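One contact in two related proteins. Structure 1 is uncharacterized protein from Bombyx mori, which probably reduces carbonyl compounds with a nicotinamide cofactor, as an aldo-keto reductase (AKR2E5) of the silkworm: PDB 5AZ0 (chain A, 2.20 Å), residues Tyr22-Gly27 and Ile69-Phe74. Structure 2 is aldo-keto reductase AKR2E4 from Bombyx mori: PDB 3WCZ (chain B, 1.30 Å), residues Leu21-Gly26 and Ile52-Val57. Structure 2 is superposed on structure 1 by the backbone atoms of these residues (RMSD 0.89 Å); each is numbered along its deposited sequence.

Structure 1 (5AZ0); sequences YGTWLG and IDTAHF. With ACT (acetate ion), chain C.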
loop_
_atom_site.group_PDB
_atom_site.type_symbol
_atom_site.label_atom_id
_atom_site.label_comp_id
_atom_site.label_asym_id
_atom_site.label_seq_id
_atom_site.Cartn_x
_atom_site.Cartn_y
_atom_site.Cartn_z
ATOM N N TYR A 22 3.822 6.713 -4.158
ATOM C CA TYR A 22 4.848 7.133 -3.239
ATOM C C TYR A 22 4.462 6.726 -1.818
ATOM O O TYR A 22 3.526 7.253 -1.241
ATOM C CB TYR A 22 5.086 8.690 -3.387
ATOM C CG TYR A 22 6.191 9.240 -2.533
ATOM C CD1 TYR A 22 5.978 9.574 -1.199
ATOM C CD2 TYR A 22 7.460 9.422 -3.057
ATOM C CE1 TYR A 22 7.021 10.080 -0.411
ATOM C CE2 TYR A 22 8.499 9.914 -2.272
ATOM C CZ TYR A 22 8.274 10.265 -0.986
ATOM O OH TYR A 22 9.351 10.679 -0.252
ATOM N N GLY A 23 5.191 5.787 -1.243
ATOM C CA GLY A 23 4.960 5.334 0.105
ATOM C C GLY A 23 5.404 6.320 1.198
ATOM O O GLY A 23 6.383 7.041 1.034
ATOM N N THR A 24 4.663 6.363 2.296
ATOM C CA THR A 24 4.889 7.342 3.348
ATOM C C THR A 24 5.028 6.738 4.740
ATOM O O THR A 24 5.057 7.484 5.733
ATOM C CB THR A 24 3.795 8.408 3.359
ATOM O OG1 THR A 24 2.533 7.870 3.753
ATOM C CG2 THR A 24 3.681 9.104 2.025
ATOM N N TRP A 25 5.108 5.408 4.829
ATOM C CA TRP A 25 5.313 4.766 6.124
ATOM C C TRP A 25 6.796 4.571 6.454
ATOM O O TRP A 25 7.529 3.862 5.738
ATOM C CB TRP A 25 4.700 3.399 6.084
ATOM C CG TRP A 25 4.964 2.537 7.248
ATOM C CD1 TRP A 25 5.293 1.181 7.194
ATOM C CD2 TRP A 25 4.821 2.863 8.628
ATOM N NE1 TRP A 25 5.360 0.673 8.460
ATOM C CE2 TRP A 25 5.095 1.670 9.367
ATOM C CE3 TRP A 25 4.503 4.031 9.324
ATOM C CZ2 TRP A 25 5.055 1.618 10.780
ATOM C CZ3 TRP A 25 4.510 3.997 10.721
ATOM C CH2 TRP A 25 4.758 2.777 11.444
ATOM N N LEU A 26 7.214 5.149 7.549
ATOM C CA LEU A 26 8.638 5.182 7.909
ATOM C C LEU A 26 9.113 3.976 8.717
ATOM O O LEU A 26 10.305 3.718 8.773
ATOM C CB LEU A 26 8.987 6.507 8.615
ATOM C CG LEU A 26 9.002 7.683 7.637
ATOM C CD1 LEU A 26 9.341 8.958 8.373
ATOM C CD2 LEU A 26 9.939 7.520 6.458
ATOM N N GLY A 27 8.202 3.220 9.292
ATOM C CA GLY A 27 8.555 2.007 10.006
ATOM C C GLY A 27 8.623 2.201 11.517
ATOM O O GLY A 27 8.650 3.344 12.043
ATOM N N ILE A 69 -0.041 9.123 -4.001
ATOM C CA ILE A 69 0.518 9.205 -2.681
ATOM C C ILE A 69 -0.261 8.295 -1.711
ATOM O O ILE A 69 -1.442 8.462 -1.530
ATOM C CB ILE A 69 0.413 10.663 -2.149
ATOM C CG1 ILE A 69 1.141 11.645 -3.047
ATOM C CG2 ILE A 69 1.014 10.755 -0.744
ATOM C CD1 ILE A 69 0.736 13.089 -2.732
ATOM N N ASP A 70 0.435 7.388 -1.040
ATOM C CA ASP A 70 -0.191 6.400 -0.173
ATOM C C ASP A 70 0.126 6.762 1.218
ATOM O O ASP A 70 1.324 6.846 1.581
ATOM C CB ASP A 70 0.367 4.986 -0.478
ATOM C CG ASP A 70 -0.315 3.899 0.344
ATOM O OD1 ASP A 70 -1.441 3.500 -0.060
ATOM O OD2 ASP A 70 0.297 3.463 1.393
ATOM N N THR A 71 -0.891 7.068 2.011
ATOM C CA THR A 71 -0.609 7.282 3.382
ATOM C C THR A 71 -1.665 6.629 4.257
ATOM O O THR A 71 -2.493 5.898 3.762
ATOM C CB THR A 71 -0.419 8.812 3.710
ATOM O OG1 THR A 71 0.246 8.918 4.975
ATOM C CG2 THR A 71 -1.710 9.561 3.766
ATOM N N ALA A 72 -1.620 6.916 5.553
ATOM C CA ALA A 72 -2.531 6.297 6.529
ATOM C C ALA A 72 -2.576 7.103 7.842
ATOM O O ALA A 72 -1.616 7.687 8.161
ATOM C CB ALA A 72 -2.108 4.852 6.827
ATOM N N HIS A 73 -3.675 7.060 8.591
ATOM C CA HIS A 73 -3.682 7.552 9.933
ATOM C C HIS A 73 -2.500 7.031 10.741
ATOM O O HIS A 73 -1.701 7.822 11.322
ATOM C CB HIS A 73 -4.993 7.211 10.599
ATOM C CG HIS A 73 -5.075 7.660 12.019
ATOM N ND1 HIS A 73 -5.975 7.133 12.921
ATOM C CD2 HIS A 73 -4.342 8.584 12.706
ATOM C CE1 HIS A 73 -5.811 7.725 14.097
ATOM N NE2 HIS A 73 -4.812 8.605 13.989
ATOM N N PHE A 74 -2.307 5.713 10.686
ATOM C CA PHE A 74 -1.193 5.090 11.402
ATOM C C PHE A 74 0.206 5.594 11.084
ATOM O O PHE A 74 1.094 5.354 11.850
ATOM C CB PHE A 74 -1.238 3.567 11.190
ATOM C CG PHE A 74 -0.281 2.795 12.053
ATOM C CD1 PHE A 74 -0.512 2.684 13.414
ATOM C CD2 PHE A 74 0.835 2.134 11.493
ATOM C CE1 PHE A 74 0.379 1.956 14.241
ATOM C CE2 PHE A 74 1.724 1.397 12.307
ATOM C CZ PHE A 74 1.497 1.319 13.684
HETATM C C ACT C . 3.474 2.940 2.386
HETATM O O ACT C . 4.658 3.012 2.770
HETATM O OXT ACT C . 2.765 3.933 2.129
HETATM C CH3 ACT C . 2.875 1.583 2.210
#
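T24 OG1 is held by two groups of segment 69-74: it donates to the backbone O of D70 at 2.7 Å, and T71 OG1 lies 2.8 Å from T24 OG1 as a donor. Placed between its own backbone N and carbonyl carbon (chi1 68°), that OG1 faces segment 69-74, while CG2 of T24 meets CG2 of I69 at 4.2 Å. These segments carry the first two parallel strands of a TIM barrel and the loops after them, and D70 N bonds to Y22 O. The ring of Y22 extends toward helix 51-64. D70 OD2 pairs with K104 and lies 2.6 Å from acetate OXT; OXT accepts the N-H of T24, and acetate O that of W25. Farther along, W25 CH2 approaches F74 CE2 to 3.4 Å, the ring planes at 43°.

Structure 2 (3WCZ); sequences LGTGRG and IDTAAV. With NAP (NADP nicotinamide-adenine-dinucleotide phosphate), chain D.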
loop_
_atom_site.group_PDB
_atom_site.type_symbol
_atom_site.label_atom_id
_atom_site.label_comp_id
_atom_site.label_asym_id
_atom_site.label_seq_id
_atom_site.Cartn_x
_atom_site.Cartn_y
_atom_site.Cartn_z
ATOM N N LEU B 21 4.011 6.678 -4.088
ATOM C CA LEU B 21 5.005 6.980 -3.061
ATOM C C LEU B 21 4.551 6.475 -1.701
ATOM O O LEU B 21 3.471 6.842 -1.239
ATOM C CB LEU B 21 5.266 8.475 -2.971
ATOM C CG LEU B 21 6.295 8.867 -1.895
ATOM C CD1 LEU B 21 7.722 8.467 -2.307
ATOM C CD2 LEU B 21 6.250 10.331 -1.567
ATOM N N GLY B 22 5.356 5.645 -1.060
ATOM C CA GLY B 22 5.070 5.254 0.302
ATOM C C GLY B 22 5.476 6.293 1.322
ATOM O O GLY B 22 6.542 6.909 1.203
ATOM N N THR B 23 4.618 6.498 2.315
ATOM C CA THR B 23 4.894 7.450 3.394
ATOM C C THR B 23 4.807 6.813 4.762
ATOM O O THR B 23 4.756 7.525 5.775
ATOM C CB THR B 23 3.986 8.691 3.315
ATOM O OG1 THR B 23 2.617 8.348 3.590
ATOM C CG2 THR B 23 4.080 9.376 1.940
ATOM N N GLY B 24 4.834 5.495 4.832
ATOM C CA GLY B 24 4.996 4.838 6.117
ATOM C C GLY B 24 6.408 5.068 6.616
ATOM O O GLY B 24 7.357 5.296 5.828
ATOM N N ARG B 25 6.575 4.992 7.936
ATOM C CA ARG B 25 7.823 5.368 8.575
ATOM C C ARG B 25 8.580 4.187 9.164
ATOM O O ARG B 25 9.536 4.392 9.927
ATOM C CB ARG B 25 7.539 6.348 9.708
ATOM C CG ARG B 25 6.694 7.533 9.299
ATOM C CD ARG B 25 7.439 8.356 8.315
ATOM N NE ARG B 25 8.545 9.085 8.940
ATOM C CZ ARG B 25 9.698 9.376 8.336
ATOM N NH1 ARG B 25 9.946 8.975 7.062
ATOM N NH2 ARG B 25 10.620 10.055 9.026
ATOM N N GLY B 26 8.190 2.964 8.819
ATOM C CA GLY B 26 8.866 1.789 9.345
ATOM C C GLY B 26 10.370 1.759 9.093
ATOM O O GLY B 26 11.129 1.217 9.896
ATOM N N ILE B 52 0.077 9.091 -4.004
ATOM C CA ILE B 52 0.717 9.066 -2.688
ATOM C C ILE B 52 -0.075 8.115 -1.806
ATOM O O ILE B 52 -1.301 8.227 -1.776
ATOM C CB ILE B 52 0.737 10.443 -2.001
ATOM C CG1 ILE B 52 1.242 11.550 -2.939
ATOM C CG2 ILE B 52 1.546 10.366 -0.722
ATOM C CD1 ILE B 52 2.680 11.436 -3.398
ATOM N N ASP B 53 0.612 7.211 -1.103
ATOM C CA ASP B 53 0.005 6.273 -0.146
ATOM C C ASP B 53 0.364 6.708 1.269
ATOM O O ASP B 53 1.551 6.849 1.582
ATOM C CB ASP B 53 0.510 4.835 -0.362
ATOM C CG ASP B 53 -0.127 3.863 0.593
ATOM O OD1 ASP B 53 -1.266 3.447 0.314
ATOM O OD2 ASP B 53 0.491 3.513 1.624
ATOM N N THR B 54 -0.647 6.950 2.100
ATOM C CA THR B 54 -0.454 7.288 3.493
ATOM C C THR B 54 -1.491 6.570 4.341
ATOM O O THR B 54 -2.180 5.674 3.867
ATOM C CB THR B 54 -0.446 8.836 3.674
ATOM O OG1 THR B 54 0.010 9.192 4.989
ATOM C CG2 THR B 54 -1.785 9.465 3.461
ATOM N N ALA B 55 -1.572 6.942 5.621
ATOM C CA ALA B 55 -2.474 6.271 6.562
ATOM C C ALA B 55 -2.604 7.103 7.810
ATOM O O ALA B 55 -1.658 7.782 8.220
ATOM C CB ALA B 55 -1.967 4.904 6.929
ATOM N N ALA B 56 -3.782 7.055 8.428
ATOM C CA ALA B 56 -3.967 7.729 9.710
ATOM C C ALA B 56 -2.901 7.291 10.723
ATOM O O ALA B 56 -2.309 8.121 11.444
ATOM C CB ALA B 56 -5.374 7.457 10.243
ATOM N N VAL B 57 -2.634 5.990 10.774
ATOM C CA VAL B 57 -1.744 5.452 11.803
ATOM C C VAL B 57 -0.285 5.909 11.620
ATOM O O VAL B 57 0.520 5.821 12.560
ATOM C CB VAL B 57 -1.868 3.910 11.874
ATOM C CG1 VAL B 57 -1.063 3.250 10.760
ATOM C CG2 VAL B 57 -1.450 3.403 13.243
HETATM P PA NAP D . 9.952 -0.132 1.129
HETATM O O1A NAP D . 9.466 0.816 0.113
HETATM O O2A NAP D . 9.738 -1.564 1.051
HETATM O O5B NAP D . 11.448 0.096 1.514
HETATM C C5B NAP D . 11.934 1.369 1.815
HETATM C C4B NAP D . 13.434 1.418 2.065
HETATM O O4B NAP D . 14.133 1.213 0.822
HETATM C C3B NAP D . 13.963 2.664 2.665
HETATM O O3B NAP D . 14.983 2.291 3.559
HETATM C C2B NAP D . 14.474 3.390 1.515
HETATM O O2B NAP D . 15.485 4.330 1.822
HETATM C C1B NAP D . 15.001 2.302 0.619
HETATM N N9A NAP D . 14.990 2.563 -0.805
HETATM C C8A NAP D . 13.997 3.171 -1.486
HETATM N N7A NAP D . 14.223 3.156 -2.783
HETATM C C5A NAP D . 15.420 2.519 -2.981
HETATM C C6A NAP D . 16.168 2.206 -4.120
HETATM N N6A NAP D . 15.802 2.558 -5.423
HETATM N N1A NAP D . 17.327 1.554 -3.918
HETATM C C2A NAP D . 17.721 1.208 -2.693
HETATM N N3A NAP D . 17.024 1.480 -1.577
HETATM C C4A NAP D . 15.859 2.129 -1.729
HETATM O O3 NAP D . 9.325 0.385 2.531
HETATM P PN NAP D . 8.002 0.209 3.401
HETATM O O1N NAP D . 7.820 1.517 4.079
HETATM O O2N NAP D . 8.156 -1.023 4.222
HETATM O O5D NAP D . 6.808 -0.065 2.389
HETATM C C5D NAP D . 6.447 0.878 1.436
HETATM C C4D NAP D . 5.113 1.594 1.686
HETATM O O4D NAP D . 4.026 0.687 1.648
HETATM C C3D NAP D . 4.984 2.234 3.030
HETATM O O3D NAP D . 5.780 3.394 3.164
HETATM C C2D NAP D . 3.555 2.441 3.119
HETATM O O2D NAP D . 3.152 3.506 2.304
HETATM C C1D NAP D . 3.038 1.122 2.589
HETATM N N1N NAP D . 2.790 0.031 3.540
HETATM C C2N NAP D . 1.529 -0.323 3.847
HETATM C C3N NAP D . 1.298 -1.353 4.723
HETATM C C7N NAP D . -0.118 -1.713 4.970
HETATM O O7N NAP D . -1.036 -1.435 4.161
HETATM N N7N NAP D . -0.355 -2.490 6.048
HETATM C C4N NAP D . 2.360 -2.010 5.374
HETATM C C5N NAP D . 3.671 -1.648 5.038
HETATM C C6N NAP D . 3.834 -0.623 4.115
HETATM P P2B NAP D . 15.385 5.873 1.402
HETATM O O1X NAP D . 16.655 6.489 2.022
HETATM O O2X NAP D . 15.437 5.948 -0.061
HETATM O O3X NAP D . 14.114 6.418 2.005
#
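T23 OG1 is held by two groups of segment 52-57: it donates to the backbone O of D53 at 2.7 Å, and T54 OG1 lies 3.1 Å from T23 OG1, a weak bond, not settled, because T54 OG1 also makes a weak bond to D60. With OG1 between the backbone N and carbonyl carbon of T23 (chi1 68°), CG2 of T23 meets CG2 of I52 at 3.8 Å. D53 N bonds to L21 O, and the branched end of L21 packs toward helix 35-46. D53 OD2 pairs with K87 and accepts O2D, a hydroxyl of the nicotinamide ribose of NADP, at 2.7 Å; O2D also receives a weak bond from T23 N, and O3D takes the N-H of G24 at 2.8 Å. Both hydroxyls of this ribose thus meet the contact.

How the two compare
The polar centre is common to both proteins: the side chains of T24(A), D70(A) and T71(A) and those of T23(B), D53(B) and T54(B) coincide within the error. The bond from T24(A) OG1 to D70(A) O recurs between T23(B) OG1 and D53(B) O, and the strand bond of D70(A) N to Y22(A) O recurs from D53(B) N to L21(B) O.

The main change lies beyond this centre. W25(A) becomes G24(B), so the whole side chain, CB and indole, goes, and F74(A) becomes V57(B), which removes CG, CD2, CE1, CE2 and CZ of the phenyl group. V57(B) brings a CG1 without counterpart in F74(A), but this branch does not restore the contact: W25(A) CH2 and F74(A) CE2 meet at 3.4 Å, whereas V57(B) CG1 comes no nearer to G24(B) CA than 7.8 Å. The contact of W25(A) with F74(A) is therefore absent, and apolar packing between the segments at this end is probably looser. Next to it, the CB atoms of H73(A) and A56(B) coincide, and the imidazole has no counterpart.

At the strand end, Y22(A) becomes L21(B). CG of Y22(A) and CG of L21(B) lie 0.7 Å apart, and CD1 and CD2 of the ring fall near CD2 and CD1 of the leucine; the outer ring atoms CE1, CE2 and CZ and the hydroxyl OH have no counterpart. Both side chains are buried and both touch the threonine, T24(A) or T23(B).

Where an acetate touches G23(A), T24(A), W25(A) and D70(A), NADP touches G22(B), T23(B), G24(B) and D53(B), so the carboxylate of D53(B) faces a cofactor ribose.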